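Local coordinates for protein Pre-mRNA-splicing factor SAD1 (Saccharomyces cerevisiae, PDB 4MSX) that promotes assembly of newly made U4 snRNA into the U4/U6 snRNP and is required for pre-mRNA splicing, although its ubiquitin-protease-like domain is catalytically inactive, at residues A[211-224]-A[272-284]. Residues are numbered along the deposited sequence; the frame is centred on the assembly and turned at random. Where two conformers were deposited one is given.
Sequences HFLLNHFDNQGEFI and WLFNKICSSSNDL
F223, at the start of helix 222-234, packs against helix 266-280 as a knob in the hole formed by L273, K276, I277 and S280. K276 CG lies over the centre of its ring, 3.5 Å from the centroid, in a CH-pi contact, while L273 CD1 and I277 CG1 meet the ring edge in its plane. With CG anti to the backbone N (chi1 179°) and a bend at chi2, the K276 chain runs past F223 in the opposite direction and carries its ammonium on to a salt bridge with E257.

L284 fills a second apolar cluster. L284 CD1 reaches I224 CD1 tip to tip at 3.7 Å. L284 CD1 also approaches F212 CE1 at 3.6 Å, and F217 CE2 meets the same methyl. L284 CD2 lies over one face of the F212 ring, toward the rim. L284 CD2 also touches H211 CD2 at 3.5 Å, and H211 CD2 in turn meets the edge of the F217 ring. I224 links the two clusters, its CG1 lying 3.6 Å from S280 CB.

Polar contacts flank the clusters on one side. The S281 hydroxyl is placed to donate to Q220 OE1, but at 2.4 Å the S281 OG to Q220 OE1 separation is too short to be relied on, and Q220 has two conformers. More secure is the cap behind it: L284 N donates to S281 OG at 3.0 Å, nearly straight at 170°, so S281 is the N-cap of helix 282-292. A water donates to both Q220 O and S280 O, joining the loop backbone to the carbonyl of S280. Farther out, N215 ND2 binds H211 O in the carbonyl plane, on a lone pair, where helix 206-214 ends, and F249 and L253 of helix 247-256 also touch F223. The contact thus packs the connection between helices 206-214 and 222-234 against that between helices 266-280 and 282-292, in the helical part of the USP-type fold, away from the zinc site.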
ATOM      1  N   HIS A 211     -12.883   5.501   2.405  1.00 26.12           N
ATOM      2  CA  HIS A 211     -12.982   6.791   1.737  1.00 28.89           C
ATOM      3  C   HIS A 211     -12.450   6.693   0.291  1.00 36.20           C
ATOM      4  O   HIS A 211     -13.032   7.284  -0.662  1.00 26.05           O
ATOM      5  CB  HIS A 211     -12.201   7.864   2.491  1.00 29.73           C
ATOM      6  CG  HIS A 211     -12.436   9.245   1.966  1.00 31.83           C
ATOM      7  ND1 HIS A 211     -13.550   9.988   2.323  1.00 39.94           N
ATOM      8  CD2 HIS A 211     -11.725  10.016   1.110  1.00 40.95           C
ATOM      9  CE1 HIS A 211     -13.516  11.149   1.687  1.00 40.81           C
ATOM     10  NE2 HIS A 211     -12.424  11.188   0.942  1.00 48.67           N
ATOM     11  N   PHE A 212     -11.323   5.986   0.117  1.00 31.62           N
ATOM     12  CA  PHE A 212     -10.752   5.849  -1.252  1.00 27.60           C
ATOM     13  C   PHE A 212     -11.655   5.001  -2.160  1.00 28.46           C
ATOM     14  O   PHE A 212     -11.761   5.270  -3.372  1.00 28.55           O
ATOM     15  CB  PHE A 212      -9.377   5.141  -1.200  1.00 25.80           C
ATOM     16  CG  PHE A 212      -8.209   6.071  -0.930  1.00 26.99           C
ATOM     17  CD1 PHE A 212      -7.946   7.129  -1.766  1.00 32.02           C
ATOM     18  CD2 PHE A 212      -7.380   5.854   0.157  1.00 29.75           C
ATOM     19  CE1 PHE A 212      -6.827   7.960  -1.550  1.00 34.20           C
ATOM     20  CE2 PHE A 212      -6.257   6.697   0.403  1.00 30.15           C
ATOM     21  CZ  PHE A 212      -5.999   7.744  -0.447  1.00 31.25           C
ATOM     22  N   LEU A 213     -12.220   3.918  -1.608  1.00 26.07           N
ATOM     23  CA  LEU A 213     -13.003   2.986  -2.449  1.00 26.75           C
ATOM     24  C   LEU A 213     -14.329   3.615  -2.904  1.00 33.73           C
ATOM     25  O   LEU A 213     -14.775   3.339  -3.996  1.00 28.08           O
ATOM     26  CB  LEU A 213     -13.354   1.697  -1.728  1.00 24.25           C
ATOM     27  CG  LEU A 213     -12.166   0.862  -1.238  1.00 27.80           C
ATOM     28  CD1 LEU A 213     -12.613  -0.483  -0.660  1.00 26.86           C
ATOM     29  CD2 LEU A 213     -11.154   0.651  -2.422  1.00 26.41           C
ATOM     30  N   LEU A 214     -14.945   4.452  -2.068  1.00 30.80           N
ATOM     31  CA  LEU A 214     -16.348   4.906  -2.341  1.00 33.31           C
ATOM     32  C   LEU A 214     -16.429   6.285  -2.960  1.00 36.34           C
ATOM     33  O   LEU A 214     -17.517   6.729  -3.342  1.00 38.41           O
ATOM     34  CB  LEU A 214     -17.205   4.887  -1.047  1.00 30.61           C
ATOM     35  CG  LEU A 214     -17.359   3.489  -0.457  1.00 34.27           C
ATOM     36  CD1 LEU A 214     -18.008   3.488   0.972  1.00 38.30           C
ATOM     37  CD2 LEU A 214     -18.190   2.637  -1.375  1.00 30.87           C
ATOM     38  N   ASN A 215     -15.310   6.995  -3.027  1.00 28.65           N
ATOM     39  CA  ASN A 215     -15.306   8.313  -3.646  1.00 33.32           C
ATOM     40  C   ASN A 215     -14.483   8.386  -4.914  1.00 37.68           C
ATOM     41  O   ASN A 215     -13.708   7.496  -5.188  1.00 35.54           O
ATOM     42  CB  ASN A 215     -14.831   9.320  -2.640  1.00 34.45           C
ATOM     43  CG  ASN A 215     -15.769   9.370  -1.446  1.00 40.82           C
ATOM     44  OD1 ASN A 215     -16.786  10.058  -1.487  1.00 42.23           O
ATOM     45  ND2 ASN A 215     -15.489   8.564  -0.438  1.00 34.60           N
ATOM     46  N   HIS A 216     -14.675   9.445  -5.682  1.00 33.91           N
ATOM     47  CA  HIS A 216     -13.911   9.638  -6.904  1.00 37.40           C
ATOM     48  C   HIS A 216     -13.072  10.865  -6.694  1.00 38.83           C
ATOM     49  O   HIS A 216     -13.439  11.748  -5.939  1.00 43.55           O
ATOM     50  CB  HIS A 216     -14.869   9.747  -8.101  1.00 35.62           C
ATOM     51  CG  HIS A 216     -15.795   8.579  -8.169  1.00 44.64           C
ATOM     52  ND1 HIS A 216     -15.377   7.329  -8.575  1.00 40.06           N
ATOM     53  CD2 HIS A 216     -17.090   8.435  -7.787  1.00 45.03           C
ATOM     54  CE1 HIS A 216     -16.384   6.474  -8.481  1.00 43.64           C
ATOM     55  NE2 HIS A 216     -17.437   7.121  -8.009  1.00 46.66           N
ATOM     56  N   PHE A 217     -11.934  10.929  -7.346  1.00 36.89           N
ATOM     57  CA  PHE A 217     -10.964  11.933  -6.951  1.00 47.16           C
ATOM     58  C   PHE A 217     -10.467  12.722  -8.175  1.00 53.73           C
ATOM     59  O   PHE A 217      -9.309  13.114  -8.243  1.00 54.34           O
ATOM     60  CB  PHE A 217      -9.800  11.255  -6.160  1.00 38.88           C
ATOM     61  CG  PHE A 217     -10.217  10.699  -4.836  1.00 34.41           C
ATOM     62  CD1 PHE A 217     -10.715   9.428  -4.739  1.00 32.89           C
ATOM     63  CD2 PHE A 217     -10.123  11.465  -3.680  1.00 41.09           C
ATOM     64  CE1 PHE A 217     -11.125   8.901  -3.503  1.00 33.32           C
ATOM     65  CE2 PHE A 217     -10.516  10.974  -2.450  1.00 33.49           C
ATOM     66  CZ  PHE A 217     -11.034   9.685  -2.346  1.00 36.57           C
ATOM     67  N   ASP A 218     -11.364  12.985  -9.125  1.00 56.06           N
ATOM     68  CA  ASP A 218     -11.022  13.761 -10.332  1.00 68.69           C
ATOM     69  C   ASP A 218     -10.766  15.257 -10.071  1.00 58.64           C
ATOM     70  O   ASP A 218     -10.166  15.966 -10.890  1.00 62.31           O
ATOM     71  CB  ASP A 218     -12.123  13.609 -11.373  1.00 65.84           C
ATOM     72  CG  ASP A 218     -12.284  12.180 -11.834  1.00 84.59           C
ATOM     73  OD1 ASP A 218     -11.363  11.668 -12.518  1.00 87.87           O
ATOM     74  OD2 ASP A 218     -13.333  11.574 -11.512  1.00 88.64           O
ATOM     75  N   ASN A 219     -11.210  15.715  -8.911  1.00 57.04           N
ATOM     76  CA  ASN A 219     -11.035  17.097  -8.493  1.00 66.60           C
ATOM     77  C   ASN A 219      -9.932  17.354  -7.421  1.00 77.14           C
ATOM     78  O   ASN A 219      -9.849  18.474  -6.905  1.00 68.87           O
ATOM     79  CB  ASN A 219     -12.383  17.575  -7.954  1.00 69.94           C
ATOM     80  CG  ASN A 219     -13.029  16.528  -7.050  1.00 89.77           C
ATOM     81  OD1 ASN A 219     -13.462  15.459  -7.521  1.00 83.59           O
ATOM     82  ND2 ASN A 219     -13.055  16.805  -5.744  1.00 83.29           N
ATOM     83  N   GLN A 220      -9.086  16.368  -7.082  1.00 59.95           N
ATOM     84  CA  GLN A 220      -8.100  16.572  -6.032  0.69 57.42           C
ATOM     85  C   GLN A 220      -6.627  16.467  -6.565  1.00 58.90           C
ATOM     86  O   GLN A 220      -5.694  16.322  -5.774  1.00 56.44           O
ATOM     87  CB  GLN A 220      -8.386  15.645  -4.782  0.69 54.16           C
ATOM     88  CG  GLN A 220      -9.828  15.757  -4.133  0.69 49.71           C
ATOM     89  CD  GLN A 220      -9.965  15.187  -2.658  0.69 50.70           C
ATOM     90  OE1 GLN A 220      -9.081  15.342  -1.843  0.69 43.66           O
ATOM     91  NE2 GLN A 220     -11.099  14.568  -2.345  0.69 52.74           N
ATOM     92  N   GLY A 221      -6.414  16.572  -7.886  1.00 52.00           N
ATOM     93  CA  GLY A 221      -5.067  16.518  -8.469  1.00 50.91           C
ATOM     94  C   GLY A 221      -4.581  15.105  -8.845  1.00 38.89           C
ATOM     95  O   GLY A 221      -5.136  14.118  -8.349  1.00 39.99           O
ATOM     96  N   GLU A 222      -3.558  15.015  -9.686  1.00 36.02           N
ATOM     97  CA  GLU A 222      -3.079  13.741 -10.227  1.00 41.88           C
ATOM     98  C   GLU A 222      -2.522  12.711  -9.145  1.00 34.53           C
ATOM     99  O   GLU A 222      -2.796  11.513  -9.223  1.00 34.30           O
ATOM    100  CB  GLU A 222      -1.983  13.992 -11.216  1.00 40.87           C
ATOM    101  CG  GLU A 222      -1.481  12.705 -11.829  1.00 46.74           C
ATOM    102  CD  GLU A 222      -0.848  12.870 -13.204  1.00 71.06           C
ATOM    103  OE1 GLU A 222      -0.679  14.029 -13.666  1.00 77.24           O
ATOM    104  OE2 GLU A 222      -0.510  11.823 -13.820  1.00 65.25           O
ATOM    105  N   PHE A 223      -1.763  13.206  -8.178  1.00 33.14           N
ATOM    106  CA  PHE A 223      -1.236  12.303  -7.113  1.00 28.07           C
ATOM    107  C   PHE A 223      -2.415  11.556  -6.418  1.00 30.00           C
ATOM    108  O   PHE A 223      -2.410  10.310  -6.298  1.00 30.29           O
ATOM    109  CB  PHE A 223      -0.469  13.091  -6.085  1.00 32.65           C
ATOM    110  CG  PHE A 223      -0.237  12.308  -4.818  1.00 28.35           C
ATOM    111  CD1 PHE A 223       0.681  11.253  -4.813  1.00 24.58           C
ATOM    112  CD2 PHE A 223      -0.964  12.587  -3.670  1.00 29.79           C
ATOM    113  CE1 PHE A 223       0.900  10.485  -3.617  1.00 24.95           C
ATOM    114  CE2 PHE A 223      -0.768  11.839  -2.477  1.00 29.35           C
ATOM    115  CZ  PHE A 223       0.175  10.773  -2.461  1.00 30.34           C
ATOM    116  N   ILE A 224      -3.426  12.311  -5.959  1.00 26.97           N
ATOM    117  CA  ILE A 224      -4.528  11.712  -5.166  1.00 27.50           C
ATOM    118  C   ILE A 224      -5.346  10.800  -6.070  1.00 27.62           C
ATOM    119  O   ILE A 224      -5.702   9.702  -5.675  1.00 25.73           O
ATOM    120  CB  ILE A 224      -5.472  12.748  -4.478  1.00 38.67           C
ATOM    121  CG1 ILE A 224      -4.820  13.393  -3.267  1.00 40.54           C
ATOM    122  CG2 ILE A 224      -6.728  12.058  -3.901  1.00 38.30           C
ATOM    123  CD1 ILE A 224      -4.666  12.371  -2.016  1.00 36.43           C
ATOM    124  N   TRP A 272       6.498  10.128   4.208  1.00 22.23           N
ATOM    125  CA  TRP A 272       6.389  10.969   2.996  1.00 23.49           C
ATOM    126  C   TRP A 272       4.936  10.911   2.429  1.00 25.32           C
ATOM    127  O   TRP A 272       4.351  11.938   2.008  1.00 26.85           O
ATOM    128  CB  TRP A 272       7.382  10.467   1.906  1.00 25.05           C
ATOM    129  CG  TRP A 272       7.469  11.376   0.710  1.00 27.34           C
ATOM    130  CD1 TRP A 272       8.399  12.391   0.488  1.00 29.68           C
ATOM    131  CD2 TRP A 272       6.647  11.315  -0.471  1.00 22.95           C
ATOM    132  NE1 TRP A 272       8.164  12.974  -0.768  1.00 29.20           N
ATOM    133  CE2 TRP A 272       7.108  12.331  -1.364  1.00 30.20           C
ATOM    134  CE3 TRP A 272       5.562  10.509  -0.858  1.00 24.25           C
ATOM    135  CZ2 TRP A 272       6.491  12.582  -2.590  1.00 29.87           C
ATOM    136  CZ3 TRP A 272       4.952  10.762  -2.127  1.00 27.96           C
ATOM    137  CH2 TRP A 272       5.444  11.783  -2.954  1.00 31.72           C
ATOM    138  N   LEU A 273       4.413   9.704   2.324  1.00 21.68           N
ATOM    139  CA  LEU A 273       3.116   9.489   1.667  1.00 24.94           C
ATOM    140  C   LEU A 273       1.992  10.121   2.541  1.00 28.18           C
ATOM    141  O   LEU A 273       1.088  10.796   2.023  1.00 25.99           O
ATOM    142  CB  LEU A 273       2.839   7.992   1.492  1.00 24.55           C
ATOM    143  CG  LEU A 273       1.700   7.725   0.518  1.00 30.04           C
ATOM    144  CD1 LEU A 273       2.102   8.108  -0.947  1.00 28.99           C
ATOM    145  CD2 LEU A 273       1.260   6.268   0.608  1.00 32.08           C
ATOM    146  N   PHE A 274       2.039   9.927   3.865  1.00 24.63           N
ATOM    147  CA  PHE A 274       1.031  10.617   4.727  1.00 25.86           C
ATOM    148  C   PHE A 274       1.102  12.136   4.584  1.00 30.77           C
ATOM    149  O   PHE A 274       0.063  12.819   4.502  1.00 29.97           O
ATOM    150  CB  PHE A 274       1.240  10.323   6.207  1.00 23.69           C
ATOM    151  CG  PHE A 274       0.602   9.044   6.661  1.00 29.79           C
ATOM    152  CD1 PHE A 274       0.281   8.048   5.764  1.00 35.85           C
ATOM    153  CD2 PHE A 274       0.297   8.850   7.994  1.00 45.96           C
ATOM    154  CE1 PHE A 274      -0.331   6.857   6.194  1.00 42.46           C
ATOM    155  CE2 PHE A 274      -0.305   7.668   8.432  1.00 38.54           C
ATOM    156  CZ  PHE A 274      -0.612   6.681   7.535  1.00 37.14           C
ATOM    157  N   ASN A 275       2.319  12.691   4.540  1.00 30.31           N
ATOM    158  CA  ASN A 275       2.423  14.130   4.396  1.00 31.62           C
ATOM    159  C   ASN A 275       1.938  14.591   3.020  1.00 28.37           C
ATOM    160  O   ASN A 275       1.355  15.678   2.882  1.00 32.34           O
ATOM    161  CB  ASN A 275       3.839  14.650   4.714  1.00 31.43           C
ATOM    162  CG  ASN A 275       4.202  14.484   6.233  1.00 46.06           C
ATOM    163  OD1 ASN A 275       3.340  14.607   7.128  1.00 39.65           O
ATOM    164  ND2 ASN A 275       5.467  14.176   6.510  1.00 43.31           N
ATOM    165  N   LYS A 276       2.172  13.786   1.992  1.00 26.29           N
ATOM    166  CA  LYS A 276       1.794  14.213   0.647  1.00 26.76           C
ATOM    167  C   LYS A 276       0.240  14.146   0.518  1.00 31.12           C
ATOM    168  O   LYS A 276      -0.397  14.954  -0.178  1.00 29.80           O
ATOM    169  CB  LYS A 276       2.464  13.338  -0.397  1.00 26.25           C
ATOM    170  CG  LYS A 276       2.108  13.679  -1.852  1.00 30.88           C
ATOM    171  CD  LYS A 276       2.775  15.000  -2.204  1.00 38.78           C
ATOM    172  CE  LYS A 276       2.366  15.436  -3.568  1.00 53.58           C
ATOM    173  NZ  LYS A 276       3.181  16.565  -4.061  1.00 53.13           N
ATOM    174  N   ILE A 277      -0.346  13.148   1.142  1.00 26.97           N
ATOM    175  CA  ILE A 277      -1.820  12.999   1.132  1.00 28.88           C
ATOM    176  C   ILE A 277      -2.429  14.217   1.816  1.00 28.39           C
ATOM    177  O   ILE A 277      -3.364  14.850   1.269  1.00 36.44           O
ATOM    178  CB  ILE A 277      -2.299  11.725   1.846  1.00 26.39           C
ATOM    179  CG1 ILE A 277      -1.911  10.507   1.020  1.00 25.94           C
ATOM    180  CG2 ILE A 277      -3.873  11.773   2.072  1.00 25.49           C
ATOM    181  CD1 ILE A 277      -2.015   9.193   1.786  1.00 26.16           C
ATOM    182  N   CYS A 278      -1.878  14.578   2.962  1.00 28.35           N
ATOM    183  CA  CYS A 278      -2.393  15.706   3.748  1.00 31.62           C
ATOM    184  C   CYS A 278      -2.285  17.058   3.032  1.00 46.49           C
ATOM    185  O   CYS A 278      -3.146  17.926   3.202  1.00 37.17           O
ATOM    186  CB  CYS A 278      -1.690  15.795   5.091  1.00 32.80           C
ATOM    187  SG  CYS A 278      -2.212  14.485   6.257  1.00 31.67           S
ATOM    188  N   SER A 279      -1.229  17.246   2.240  1.00 33.04           N
ATOM    189  CA  SER A 279      -1.038  18.508   1.559  1.00 38.56           C
ATOM    190  C   SER A 279      -1.838  18.519   0.260  1.00 37.67           C
ATOM    191  O   SER A 279      -1.987  19.564  -0.405  1.00 44.66           O
ATOM    192  CB  SER A 279       0.471  18.706   1.297  1.00 36.90           C
ATOM    193  OG  SER A 279       0.851  17.861   0.233  1.00 46.38           O
ATOM    194  N   SER A 280      -2.361  17.364  -0.130  1.00 35.09           N
ATOM    195  CA  SER A 280      -3.080  17.247  -1.404  1.00 34.13           C
ATOM    196  C   SER A 280      -4.630  17.143  -1.291  1.00 36.97           C
ATOM    197  O   SER A 280      -5.314  17.379  -2.268  1.00 34.35           O
ATOM    198  CB  SER A 280      -2.611  16.009  -2.155  1.00 32.46           C
ATOM    199  OG  SER A 280      -1.217  16.116  -2.385  1.00 40.24           O
ATOM    200  N   SER A 281      -5.146  16.738  -0.138  1.00 33.59           N
ATOM    201  CA  SER A 281      -6.582  16.425   0.015  1.00 37.87           C
ATOM    202  C   SER A 281      -7.036  16.857   1.381  1.00 42.09           C
ATOM    203  O   SER A 281      -6.588  16.299   2.395  1.00 35.32           O
ATOM    204  CB  SER A 281      -6.857  14.928  -0.150  1.00 37.93           C
ATOM    205  OG  SER A 281      -8.224  14.594   0.274  1.00 33.44           O
ATOM    206  N   ASN A 282      -7.933  17.838   1.453  1.00 39.66           N
ATOM    207  CA  ASN A 282      -8.410  18.243   2.780  1.00 40.91           C
ATOM    208  C   ASN A 282      -9.216  17.148   3.445  1.00 34.57           C
ATOM    209  O   ASN A 282      -9.124  16.970   4.670  1.00 34.92           O
ATOM    210  CB  ASN A 282      -9.199  19.564   2.716  1.00 46.89           C
ATOM    211  CG  ASN A 282      -8.299  20.751   2.423  1.00 69.48           C
ATOM    212  OD1 ASN A 282      -7.180  20.850   2.954  1.00 68.88           O
ATOM    213  ND2 ASN A 282      -8.763  21.649   1.552  1.00 85.54           N
ATOM    214  N   ASP A 283     -10.014  16.430   2.650  1.00 35.15           N
ATOM    215  CA  ASP A 283     -10.841  15.309   3.140  1.00 38.50           C
ATOM    216  C   ASP A 283      -9.943  14.210   3.793  1.00 32.98           C
ATOM    217  O   ASP A 283     -10.193  13.733   4.937  1.00 30.46           O
ATOM    218  CB  ASP A 283     -11.575  14.610   1.960  1.00 41.20           C
ATOM    219  CG  ASP A 283     -12.649  15.452   1.315  1.00 67.11           C
ATOM    220  OD1 ASP A 283     -12.953  16.589   1.789  1.00 53.70           O
ATOM    221  OD2 ASP A 283     -13.219  14.931   0.318  1.00 61.91           O
ATOM    222  N   LEU A 284      -8.929  13.758   3.041  1.00 31.97           N
ATOM    223  CA  LEU A 284      -8.060  12.689   3.584  1.00 26.87           C
ATOM    224  C   LEU A 284      -7.198  13.236   4.709  1.00 28.82           C
ATOM    225  O   LEU A 284      -6.879  12.522   5.647  1.00 27.35           O
ATOM    226  CB  LEU A 284      -7.175  12.077   2.478  1.00 29.56           C
ATOM    227  CG  LEU A 284      -8.045  11.220   1.523  1.00 33.11           C
ATOM    228  CD1 LEU A 284      -7.444  11.114   0.107  1.00 31.33           C
ATOM    229  CD2 LEU A 284      -8.335   9.832   2.109  1.00 35.48           C
TER
HETATM  230  O   HOH W   1      -7.986  18.171  -3.137  1.00 52.56           O
HETATM  231  O   HOH W   2      -4.530  18.455  -4.718  1.00 53.35           O